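Side-chain contacts in adenosine deaminase (Burkholderia ambifaria, PDB 4GXW), which binds a zinc ion and belongs to the adenosine and AMP deaminase family of metal-dependent hydrolases, so that it probably deaminates an adenine-type substrate: residues A[198-201]-A[202-206]; A[223-226]-A[227-230]; A[253-257]-A[258-262]; A[343-346]-A[347-351]. All coordinates share one frame; numbering follows the deposited sequence.

Overall arrangement
The four contacts are local and follow one another along the chain without nesting or crossing. Contact 1 is the first turns of helix 200-208, between strands 184-188 and 212-217; contact 2 opens helix 224-232, between strands 212-217 and 238-239. Contact 3 ends helix 249-258 and turns the chain into strand 261-264, closing a tight turn. Contacts 2 and 3 touch: Tyr-255 and Phe-262 pack against Val-227, and Tyr-255 against Glu-228. Contacts 1 and 2 approach to about 6 Å between nearest atoms. Contact 4, at the start of helix 343-371, touches none of the others; contact 3 comes within about 8 Å of it between nearest atoms.

Contact 1 of 4, residues A[198-201]-A[202-206]; sequences LFWK and AYRDA
Arg-204 lies alongside Trp-200 and Lys-201 on the outer side of helix 200-208, the helix of a beta-alpha-beta unit in the TIM-barrel fold. Its CB rests 3.5 Å from Lys-201 O and equally near Trp-200 O, the carbonyl that receives Arg-204 N at 2.9 Å. With CG trans to the backbone N (chi1 175°) the chain leads outward from the helix, and a bend at chi3 turns the guanidinium toward Asp-205. There NE and NH2 both donate to the one oxygen Asp-205 OD1, NH2 at 2.9 Å on its syn lone pair, a side-on salt bridge that holds the flat group. One guanidinium face lies against Lys-201, whose CG and CE each approach NH2 to 3.6 Å. NH1 reaches the rim of the indole, near its plane and 3.9 Å from Trp-200 CZ3, the two planes standing 86° apart. The inner side is different: Phe-199, the N-cap residue, and Tyr-203 pack on Ile-187 of strand 184-188, and Tyr-203 OH bonds to Thr-214 O. Phe-199 O lies at the Tyr-203 ring edge, in its plane, 3.4 Å from CD1.

Contact 2 of 4, residues A[223-226]-A[227-230]; sequences PWRN and VETA
Trp-224 and Glu-228 stand side by side, one turn apart, at the start of helix 224-232, a helix of the TIM-barrel fold. The compact part is the backbone of this first turn. Trp-224 O takes the N-H of Glu-228 at 3.1 Å in its carbonyl plane and, weakly, that of Val-227. Arg-225 O receives Thr-229 N at 2.8 Å, and Asn-226 O receives Ala-230 N. Val-227 is buried, its CB 3.3 Å from Trp-224 O, and its CG1 faces Tyr-255 and Phe-262.

Side-chain contacts are sparser. Trp-224 CG sits between the backbone N and the carbonyl carbon (chi1 61°), which lays the indole along the helix toward the extended Glu-228 chain. Its CZ3 meets Glu-228 OE1 at 3.6 Å, the ring and carboxylate planes 44° apart. Arg-225, exposed at the surface and modelled in two conformers, points its CB away from the next turn. On another side a water spans the turn, donating to Asn-226 OD1 at 2.9 Å and to Thr-229 OG1 at 2.8 Å. The amide is gripped at both ends, since Asn-226 ND2 bonds to Glu-191 OE2.

The helix links strand 212-217 to strand 238-239. Trp-224 and Glu-228 pack on Leu-251 of helix 249-258, while Asn-226 and Thr-229 touch Pro-196 in the loop before helix 200-208.

Contact 3 of 4, residues A[253-257]-A[258-262]; sequences ARYAE and RGIVF
Tyr-255 O accepts Ile-260 N at 3.3 Å, nearly in line with its C=O, and Ala-256 O accepts Gly-259 N from above its carbonyl plane as the chain leaves helix 249-258 in a Schellman motif, with Gly-259 at positive phi (71°), and leads toward strand 261-264.

Tyr-255 carries the side-chain contact. Arg-258 runs alongside it, pointing the same way, and a bend at chi3 (61°) brings NH1 within 3.7 Å of Tyr-255 CE1. Ring and guanidinium are steeply turned against each other, 79° between planes, and are held by a shared acceptor group: Tyr-255 OH bonds to Asp-232 OD2, while Arg-258 NH1 forms a salt bridge with Asp-232 OD1. The aspartate thus ties both polar ends to the end of helix 224-232. Nearer the backbone, Ile-260 folds back after the turn so that CG1 lies 4.2 Å from Tyr-255 CB. Farther along, Tyr-255 CD2 comes to the edge of the Phe-262 ring, near its plane and 4.4 Å from CZ.

These apolar atoms join the helix end to the strand it leads into. Tyr-255 and Arg-258 also pack on Val-231 of helix 224-232, Ile-260 and Phe-262 lie against Val-239 of strand 238-239, and the backbone of Phe-262 is hydrogen-bonded to Lys-295 of strand 295-298.

Contact 4 of 4, residues A[343-346]-A[347-351]; sequences DDTK and AAWRA
Thr-345 lays its methyl over one face of the Trp-349 indole: CG2 is 3.7 Å from the centroid of the six-membered ring and 19° off its normal, a CH-pi contact. It gets there because CG2 is trans to the backbone N, while OG1 lies beside that N and bonds to Asp-342 OD1. Thr-345 O sits over the ring as well, 3.4 Å from Trp-349 CG, and receives Trp-349 N at 3.0 Å. One residue on, Lys-346 and Arg-350 run side by side. Arg-350 NH2 lies 3.8 Å from Lys-346 CB, and the backbone carbon of Lys-346 lies over one guanidinium face. At the guanidinium edge, in its plane, a water accepts from Arg-350 NH1 at 3.0 Å and donates to Asp-343 O, spanning two turns of helix.

Farther out, Asp-337 positions both cationic chains: its OD1 forms a salt bridge with Arg-350 NH2, and its O accepts from Lys-346 NZ. Trp-349 stacks on Trp-353 and meets His-112. Ile-336 of helix 325-338 touches Lys-346, Trp-349 and Arg-350; the i to i+4 pairing is that of an alpha-helix, here the partly exposed first turns of helix 343-371.

Contact 1 of 4, residues A[198-201]-A[202-206]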
loop_
_atom_site.group_PDB
_atom_site.type_symbol
_atom_site.label_atom_id
_atom_site.label_comp_id
_atom_site.label_asym_id
_atom_site.label_seq_id
_atom_site.Cartn_x
_atom_site.Cartn_y
_atom_site.Cartn_z
ATOM N N LEU A 198 -0.741 -0.634 -22.302
ATOM C CA LEU A 198 -0.674 0.718 -22.835
ATOM C C LEU A 198 0.637 1.411 -22.437
ATOM O O LEU A 198 1.137 2.279 -23.158
ATOM C CB LEU A 198 -1.883 1.522 -22.339
ATOM C CG LEU A 198 -2.086 2.960 -22.808
ATOM C CD1 LEU A 198 -2.147 3.008 -24.334
ATOM C CD2 LEU A 198 -3.362 3.538 -22.186
ATOM N N PHE A 199 1.183 0.990 -21.297
ATOM C CA PHE A 199 2.344 1.618 -20.661
ATOM C C PHE A 199 3.623 0.794 -20.814
ATOM O O PHE A 199 4.560 0.911 -20.017
ATOM C CB PHE A 199 2.009 1.898 -19.190
ATOM C CG PHE A 199 0.804 2.776 -19.045
ATOM C CD1 PHE A 199 0.937 4.154 -19.122
ATOM C CD2 PHE A 199 -0.471 2.233 -18.942
ATOM C CE1 PHE A 199 -0.168 4.982 -19.054
ATOM C CE2 PHE A 199 -1.586 3.061 -18.868
ATOM C CZ PHE A 199 -1.432 4.433 -18.920
ATOM N N TRP A 200 3.675 -0.017 -21.868
ATOM C CA TRP A 200 4.823 -0.885 -22.109
ATOM C C TRP A 200 6.135 -0.102 -22.170
ATOM O O TRP A 200 7.166 -0.575 -21.688
ATOM C CB TRP A 200 4.638 -1.706 -23.400
ATOM C CG TRP A 200 4.663 -0.896 -24.657
ATOM C CD1 TRP A 200 3.588 -0.364 -25.313
ATOM C CD2 TRP A 200 5.817 -0.531 -25.427
ATOM N NE1 TRP A 200 4.005 0.316 -26.429
ATOM C CE2 TRP A 200 5.369 0.230 -26.523
ATOM C CE3 TRP A 200 7.192 -0.773 -25.290
ATOM C CZ2 TRP A 200 6.247 0.757 -27.481
ATOM C CZ3 TRP A 200 8.053 -0.257 -26.232
ATOM C CH2 TRP A 200 7.583 0.504 -27.316
ATOM N N LYS A 201 6.113 1.086 -22.762
ATOM C CA LYS A 201 7.357 1.821 -22.965
ATOM C C LYS A 201 8.012 2.260 -21.655
ATOM O O LYS A 201 9.231 2.123 -21.477
ATOM C CB LYS A 201 7.119 3.015 -23.887
ATOM C CG LYS A 201 8.382 3.645 -24.427
ATOM C CD LYS A 201 8.052 4.682 -25.493
ATOM C CE LYS A 201 9.279 5.446 -25.906
ATOM N NZ LYS A 201 8.872 6.498 -26.858
ATOM N N ALA A 202 7.202 2.767 -20.734
ATOM C CA ALA A 202 7.726 3.219 -19.459
ATOM C C ALA A 202 8.317 2.061 -18.670
ATOM O O ALA A 202 9.353 2.214 -18.018
ATOM C CB ALA A 202 6.636 3.909 -18.658
ATOM N N TYR A 203 7.661 0.903 -18.730
ATOM C CA TYR A 203 8.173 -0.279 -18.032
ATOM C C TYR A 203 9.481 -0.768 -18.643
ATOM O O TYR A 203 10.428 -1.076 -17.910
ATOM C CB TYR A 203 7.102 -1.389 -17.926
ATOM C CG TYR A 203 6.159 -1.115 -16.772
ATOM C CD1 TYR A 203 5.123 -0.193 -16.894
ATOM C CD2 TYR A 203 6.337 -1.736 -15.550
ATOM C CE1 TYR A 203 4.288 0.089 -15.819
ATOM C CE2 TYR A 203 5.510 -1.457 -14.476
ATOM C CZ TYR A 203 4.495 -0.545 -14.620
ATOM O OH TYR A 203 3.687 -0.269 -13.537
ATOM N N ARG A 204 9.550 -0.804 -19.974
ATOM C CA ARG A 204 10.799 -1.136 -20.656
ATOM C C ARG A 204 11.919 -0.198 -20.223
ATOM O O ARG A 204 13.024 -0.633 -19.882
ATOM C CB ARG A 204 10.639 -1.023 -22.173
ATOM C CG ARG A 204 11.943 -1.233 -22.947
ATOM C CD ARG A 204 11.853 -0.650 -24.342
ATOM N NE ARG A 204 11.834 0.811 -24.315
ATOM C CZ ARG A 204 11.782 1.578 -25.399
ATOM N NH1 ARG A 204 11.728 1.025 -26.606
ATOM N NH2 ARG A 204 11.774 2.898 -25.276
ATOM N N ASP A 205 11.628 1.095 -20.223
ATOM C CA ASP A 205 12.635 2.087 -19.877
ATOM C C ASP A 205 13.063 1.955 -18.416
ATOM O O ASP A 205 14.249 2.086 -18.113
ATOM C CB ASP A 205 12.114 3.508 -20.133
ATOM C CG ASP A 205 12.006 3.850 -21.604
ATOM O OD1 ASP A 205 12.383 3.035 -22.469
ATOM O OD2 ASP A 205 11.554 4.978 -21.890
ATOM N N ALA A 206 12.121 1.704 -17.510
ATOM C CA ALA A 206 12.465 1.598 -16.090
ATOM C C ALA A 206 13.403 0.429 -15.847
ATOM O O ALA A 206 14.414 0.570 -15.151
ATOM C CB ALA A 206 11.209 1.463 -15.245
#

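Contact 2 of 4, residues A[223-226]-A[227-230]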
loop_
_atom_site.group_PDB
_atom_site.type_symbol
_atom_site.label_atom_id
_atom_site.label_comp_id
_atom_site.label_asym_id
_atom_site.label_seq_id
_atom_site.Cartn_x
_atom_site.Cartn_y
_atom_site.Cartn_z
ATOM N N PRO A 223 -10.143 -7.637 -15.709
ATOM C CA PRO A 223 -9.827 -9.020 -16.085
ATOM C C PRO A 223 -8.499 -9.532 -15.523
ATOM O O PRO A 223 -7.530 -8.767 -15.416
ATOM C CB PRO A 223 -9.746 -8.948 -17.618
ATOM C CG PRO A 223 -10.605 -7.779 -17.992
ATOM C CD PRO A 223 -10.416 -6.789 -16.884
ATOM N N TRP A 224 -8.447 -10.826 -15.192
ATOM C CA TRP A 224 -7.189 -11.454 -14.784
ATOM C C TRP A 224 -6.110 -11.293 -15.858
ATOM O O TRP A 224 -4.915 -11.331 -15.551
ATOM C CB TRP A 224 -7.380 -12.929 -14.403
ATOM C CG TRP A 224 -7.897 -13.814 -15.502
ATOM C CD1 TRP A 224 -9.183 -14.252 -15.667
ATOM C CD2 TRP A 224 -7.139 -14.399 -16.571
ATOM N NE1 TRP A 224 -9.271 -15.051 -16.778
ATOM C CE2 TRP A 224 -8.032 -15.159 -17.351
ATOM C CE3 TRP A 224 -5.794 -14.345 -16.948
ATOM C CZ2 TRP A 224 -7.623 -15.856 -18.490
ATOM C CZ3 TRP A 224 -5.388 -15.040 -18.075
ATOM C CH2 TRP A 224 -6.302 -15.786 -18.831
ATOM N N ARG A 225 -6.521 -11.091 -17.111
ATOM C CA ARG A 225 -5.572 -10.804 -18.193
ATOM C C ARG A 225 -4.632 -9.661 -17.836
ATOM O O ARG A 225 -3.461 -9.671 -18.211
ATOM C CB ARG A 225 -6.306 -10.460 -19.493
ATOM C CG ARG A 225 -6.410 -11.599 -20.499
ATOM C CD ARG A 225 -7.514 -11.353 -21.538
ATOM N NE ARG A 225 -7.235 -10.252 -22.467
ATOM C CZ ARG A 225 -7.633 -8.990 -22.304
ATOM N NH1 ARG A 225 -7.330 -8.080 -23.223
ATOM N NH2 ARG A 225 -8.329 -8.632 -21.228
ATOM N N ASN A 226 -5.139 -8.670 -17.113
ATOM C CA ASN A 226 -4.277 -7.551 -16.717
ATOM C C ASN A 226 -3.158 -7.994 -15.788
ATOM O O ASN A 226 -2.050 -7.451 -15.824
ATOM C CB ASN A 226 -5.070 -6.421 -16.054
ATOM C CG ASN A 226 -5.868 -5.602 -17.052
ATOM O OD1 ASN A 226 -5.854 -5.870 -18.259
ATOM N ND2 ASN A 226 -6.569 -4.583 -16.549
ATOM N N VAL A 227 -3.450 -8.961 -14.919
ATOM C CA VAL A 227 -2.411 -9.523 -14.058
ATOM C C VAL A 227 -1.366 -10.257 -14.895
ATOM O O VAL A 227 -0.155 -10.081 -14.700
ATOM C CB VAL A 227 -3.015 -10.458 -12.986
ATOM C CG1 VAL A 227 -1.929 -10.980 -12.041
ATOM C CG2 VAL A 227 -4.094 -9.720 -12.203
ATOM N N GLU A 228 -1.841 -11.086 -15.818
ATOM C CA GLU A 228 -0.947 -11.785 -16.734
ATOM C C GLU A 228 -0.057 -10.814 -17.521
ATOM O O GLU A 228 1.150 -11.031 -17.661
ATOM C CB GLU A 228 -1.747 -12.673 -17.699
ATOM C CG GLU A 228 -0.871 -13.472 -18.645
ATOM C CD GLU A 228 -1.667 -14.218 -19.692
ATOM O OE1 GLU A 228 -2.761 -13.736 -20.080
ATOM O OE2 GLU A 228 -1.190 -15.290 -20.132
ATOM N N THR A 229 -0.650 -9.743 -18.038
ATOM C CA THR A 229 0.110 -8.742 -18.779
ATOM C C THR A 229 1.170 -8.071 -17.891
ATOM O O THR A 229 2.323 -7.908 -18.308
ATOM C CB THR A 229 -0.828 -7.696 -19.392
ATOM O OG1 THR A 229 -1.689 -8.354 -20.329
ATOM C CG2 THR A 229 -0.034 -6.622 -20.122
ATOM N N ALA A 230 0.806 -7.702 -16.664
ATOM C CA ALA A 230 1.784 -7.095 -15.763
ATOM C C ALA A 230 2.970 -8.016 -15.515
ATOM O O ALA A 230 4.136 -7.593 -15.589
ATOM C CB ALA A 230 1.134 -6.709 -14.450
HETATM O O HOH W 1 -3.948 -6.746 -20.218
#

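Contact 3 of 4, residues A[253-257]-A[258-262]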
loop_
_atom_site.group_PDB
_atom_site.type_symbol
_atom_site.label_atom_id
_atom_site.label_comp_id
_atom_site.label_asym_id
_atom_site.label_seq_id
_atom_site.Cartn_x
_atom_site.Cartn_y
_atom_site.Cartn_z
ATOM N N ALA A 253 -1.307 -21.298 -10.423
ATOM C CA ALA A 253 -0.281 -22.326 -10.251
ATOM C C ALA A 253 1.086 -21.843 -10.741
ATOM O O ALA A 253 2.104 -22.049 -10.076
ATOM C CB ALA A 253 -0.690 -23.607 -10.965
ATOM N N ARG A 254 1.101 -21.183 -11.896
ATOM C CA ARG A 254 2.357 -20.700 -12.466
ATOM C C ARG A 254 2.995 -19.628 -11.605
ATOM O O ARG A 254 4.201 -19.649 -11.361
ATOM C CB ARG A 254 2.146 -20.182 -13.888
ATOM C CG ARG A 254 1.806 -21.285 -14.863
ATOM C CD ARG A 254 1.738 -20.804 -16.298
ATOM N NE ARG A 254 1.302 -21.897 -17.163
ATOM C CZ ARG A 254 2.098 -22.867 -17.601
ATOM N NH1 ARG A 254 3.382 -22.882 -17.264
ATOM N NH2 ARG A 254 1.611 -23.827 -18.378
ATOM N N TYR A 255 2.185 -18.697 -11.125
ATOM C CA TYR A 255 2.733 -17.591 -10.353
ATOM C C TYR A 255 3.040 -18.004 -8.913
ATOM O O TYR A 255 3.933 -17.436 -8.292
ATOM C CB TYR A 255 1.827 -16.356 -10.420
ATOM C CG TYR A 255 1.685 -15.754 -11.815
ATOM C CD1 TYR A 255 2.461 -16.191 -12.894
ATOM C CD2 TYR A 255 0.774 -14.740 -12.049
ATOM C CE1 TYR A 255 2.310 -15.633 -14.168
ATOM C CE2 TYR A 255 0.623 -14.183 -13.309
ATOM C CZ TYR A 255 1.391 -14.626 -14.359
ATOM O OH TYR A 255 1.217 -14.058 -15.606
ATOM N N ALA A 256 2.311 -18.994 -8.398
ATOM C CA ALA A 256 2.683 -19.628 -7.130
ATOM C C ALA A 256 4.084 -20.240 -7.230
ATOM O O ALA A 256 4.924 -20.028 -6.360
ATOM C CB ALA A 256 1.665 -20.689 -6.740
ATOM N N GLU A 257 4.335 -20.987 -8.299
ATOM C CA GLU A 257 5.647 -21.601 -8.495
ATOM C C GLU A 257 6.765 -20.559 -8.605
ATOM O O GLU A 257 7.881 -20.778 -8.130
ATOM C CB GLU A 257 5.625 -22.498 -9.735
ATOM C CG GLU A 257 6.944 -23.178 -10.016
ATOM C CD GLU A 257 6.846 -24.150 -11.165
ATOM O OE1 GLU A 257 6.314 -23.768 -12.231
ATOM O OE2 GLU A 257 7.288 -25.302 -11.006
ATOM N N ARG A 258 6.466 -19.423 -9.226
ATOM C CA ARG A 258 7.466 -18.373 -9.402
ATOM C C ARG A 258 7.647 -17.517 -8.144
ATOM O O ARG A 258 8.581 -16.713 -8.070
ATOM C CB ARG A 258 7.129 -17.509 -10.627
ATOM C CG ARG A 258 7.475 -18.209 -11.946
ATOM C CD ARG A 258 6.798 -17.590 -13.162
ATOM N NE ARG A 258 7.189 -16.199 -13.362
ATOM C CZ ARG A 258 6.702 -15.412 -14.319
ATOM N NH1 ARG A 258 5.813 -15.883 -15.180
ATOM N NH2 ARG A 258 7.112 -14.157 -14.417
ATOM N N GLY A 259 6.758 -17.685 -7.169
ATOM C CA GLY A 259 6.878 -16.966 -5.910
ATOM C C GLY A 259 6.587 -15.474 -5.984
ATOM O O GLY A 259 7.100 -14.698 -5.177
ATOM N N ILE A 260 5.767 -15.074 -6.950
ATOM C CA ILE A 260 5.389 -13.671 -7.113
ATOM C C ILE A 260 4.602 -13.194 -5.891
ATOM O O ILE A 260 3.619 -13.822 -5.506
ATOM C CB ILE A 260 4.496 -13.473 -8.369
ATOM C CG1 ILE A 260 5.184 -14.005 -9.630
ATOM C CG2 ILE A 260 4.079 -12.007 -8.523
ATOM C CD1 ILE A 260 6.563 -13.460 -9.848
ATOM N N VAL A 261 5.027 -12.085 -5.288
ATOM C CA VAL A 261 4.312 -11.532 -4.138
ATOM C C VAL A 261 3.200 -10.568 -4.577
ATOM O O VAL A 261 3.406 -9.717 -5.450
ATOM C CB VAL A 261 5.265 -10.829 -3.131
ATOM C CG1 VAL A 261 4.479 -10.186 -2.001
ATOM C CG2 VAL A 261 6.289 -11.823 -2.571
ATOM N N PHE A 262 2.024 -10.723 -3.973
ATOM C CA PHE A 262 0.861 -9.880 -4.240
ATOM C C PHE A 262 0.589 -9.024 -3.006
ATOM O O PHE A 262 0.372 -9.556 -1.914
ATOM C CB PHE A 262 -0.377 -10.752 -4.509
ATOM C CG PHE A 262 -0.297 -11.531 -5.788
ATOM C CD1 PHE A 262 0.492 -12.674 -5.875
ATOM C CD2 PHE A 262 -1.004 -11.126 -6.903
ATOM C CE1 PHE A 262 0.571 -13.395 -7.062
ATOM C CE2 PHE A 262 -0.926 -11.846 -8.100
ATOM C CZ PHE A 262 -0.141 -12.977 -8.173
HETATM O O HOH W 2 2.941 -16.346 -5.230
#

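Contact 4 of 4, residues A[343-346]-A[347-351]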
loop_
_atom_site.group_PDB
_atom_site.type_symbol
_atom_site.label_atom_id
_atom_site.label_comp_id
_atom_site.label_asym_id
_atom_site.label_seq_id
_atom_site.Cartn_x
_atom_site.Cartn_y
_atom_site.Cartn_z
ATOM N N ASP A 343 19.584 -9.122 -0.866
ATOM C CA ASP A 343 19.436 -10.453 -0.289
ATOM C C ASP A 343 19.950 -10.537 1.147
ATOM O O ASP A 343 19.366 -11.245 1.972
ATOM C CB ASP A 343 20.141 -11.502 -1.152
ATOM C CG ASP A 343 19.467 -11.700 -2.491
ATOM O OD1 ASP A 343 18.309 -11.264 -2.648
ATOM O OD2 ASP A 343 20.095 -12.301 -3.385
ATOM N N ASP A 344 21.038 -9.828 1.446
ATOM C CA ASP A 344 21.604 -9.856 2.797
ATOM C C ASP A 344 20.611 -9.301 3.804
ATOM O O ASP A 344 20.419 -9.860 4.890
ATOM C CB ASP A 344 22.906 -9.052 2.872
ATOM C CG ASP A 344 24.056 -9.737 2.170
ATOM O OD1 ASP A 344 23.986 -10.971 1.971
ATOM O OD2 ASP A 344 25.036 -9.041 1.823
ATOM N N THR A 345 19.966 -8.206 3.423
ATOM C CA THR A 345 18.959 -7.579 4.259
ATOM C C THR A 345 17.779 -8.526 4.475
ATOM O O THR A 345 17.310 -8.695 5.600
ATOM C CB THR A 345 18.496 -6.243 3.648
ATOM O OG1 THR A 345 19.621 -5.357 3.548
ATOM C CG2 THR A 345 17.419 -5.596 4.504
ATOM N N LYS A 346 17.320 -9.175 3.409
ATOM C CA LYS A 346 16.213 -10.120 3.539
ATOM C C LYS A 346 16.579 -11.263 4.473
ATOM O O LYS A 346 15.774 -11.650 5.327
ATOM C CB LYS A 346 15.794 -10.680 2.180
ATOM C CG LYS A 346 15.157 -9.653 1.266
ATOM C CD LYS A 346 14.727 -10.282 -0.055
ATOM C CE LYS A 346 14.111 -9.245 -0.978
ATOM N NZ LYS A 346 13.686 -9.840 -2.283
ATOM N N ALA A 347 17.790 -11.795 4.326
ATOM C CA ALA A 347 18.219 -12.911 5.159
ATOM C C ALA A 347 18.276 -12.502 6.623
ATOM O O ALA A 347 17.861 -13.265 7.510
ATOM C CB ALA A 347 19.574 -13.435 4.699
ATOM N N ALA A 348 18.791 -11.301 6.886
ATOM C CA ALA A 348 18.849 -10.804 8.254
ATOM C C ALA A 348 17.445 -10.657 8.845
ATOM O O ALA A 348 17.192 -11.060 9.982
ATOM C CB ALA A 348 19.620 -9.483 8.316
ATOM N N TRP A 349 16.520 -10.106 8.071
ATOM C CA TRP A 349 15.161 -9.940 8.560
ATOM C C TRP A 349 14.517 -11.289 8.852
ATOM O O TRP A 349 13.851 -11.453 9.875
ATOM C CB TRP A 349 14.303 -9.161 7.550
ATOM C CG TRP A 349 14.610 -7.679 7.477
ATOM C CD1 TRP A 349 15.370 -6.952 8.345
ATOM C CD2 TRP A 349 14.147 -6.754 6.479
ATOM N NE1 TRP A 349 15.410 -5.632 7.950
ATOM C CE2 TRP A 349 14.668 -5.488 6.807
ATOM C CE3 TRP A 349 13.340 -6.877 5.343
ATOM C CZ2 TRP A 349 14.409 -4.348 6.036
ATOM C CZ3 TRP A 349 13.092 -5.745 4.572
ATOM C CH2 TRP A 349 13.620 -4.503 4.929
ATOM N N ARG A 350 14.719 -12.264 7.972
ATOM C CA ARG A 350 14.132 -13.578 8.234
ATOM C C ARG A 350 14.679 -14.171 9.521
ATOM O O ARG A 350 13.923 -14.686 10.345
ATOM C CB ARG A 350 14.413 -14.552 7.094
ATOM C CG ARG A 350 13.717 -14.212 5.805
ATOM C CD ARG A 350 13.922 -15.309 4.770
ATOM N NE ARG A 350 13.581 -14.801 3.448
ATOM C CZ ARG A 350 14.469 -14.396 2.544
ATOM N NH1 ARG A 350 15.771 -14.468 2.794
ATOM N NH2 ARG A 350 14.050 -13.924 1.378
ATOM N N ALA A 351 15.994 -14.098 9.689
ATOM C CA ALA A 351 16.637 -14.694 10.852
ATOM C C ALA A 351 16.233 -14.012 12.161
ATOM O O ALA A 351 16.178 -14.661 13.206
ATOM C CB ALA A 351 18.159 -14.680 10.685
HETATM O O HOH W 3 18.036 -13.532 0.998
#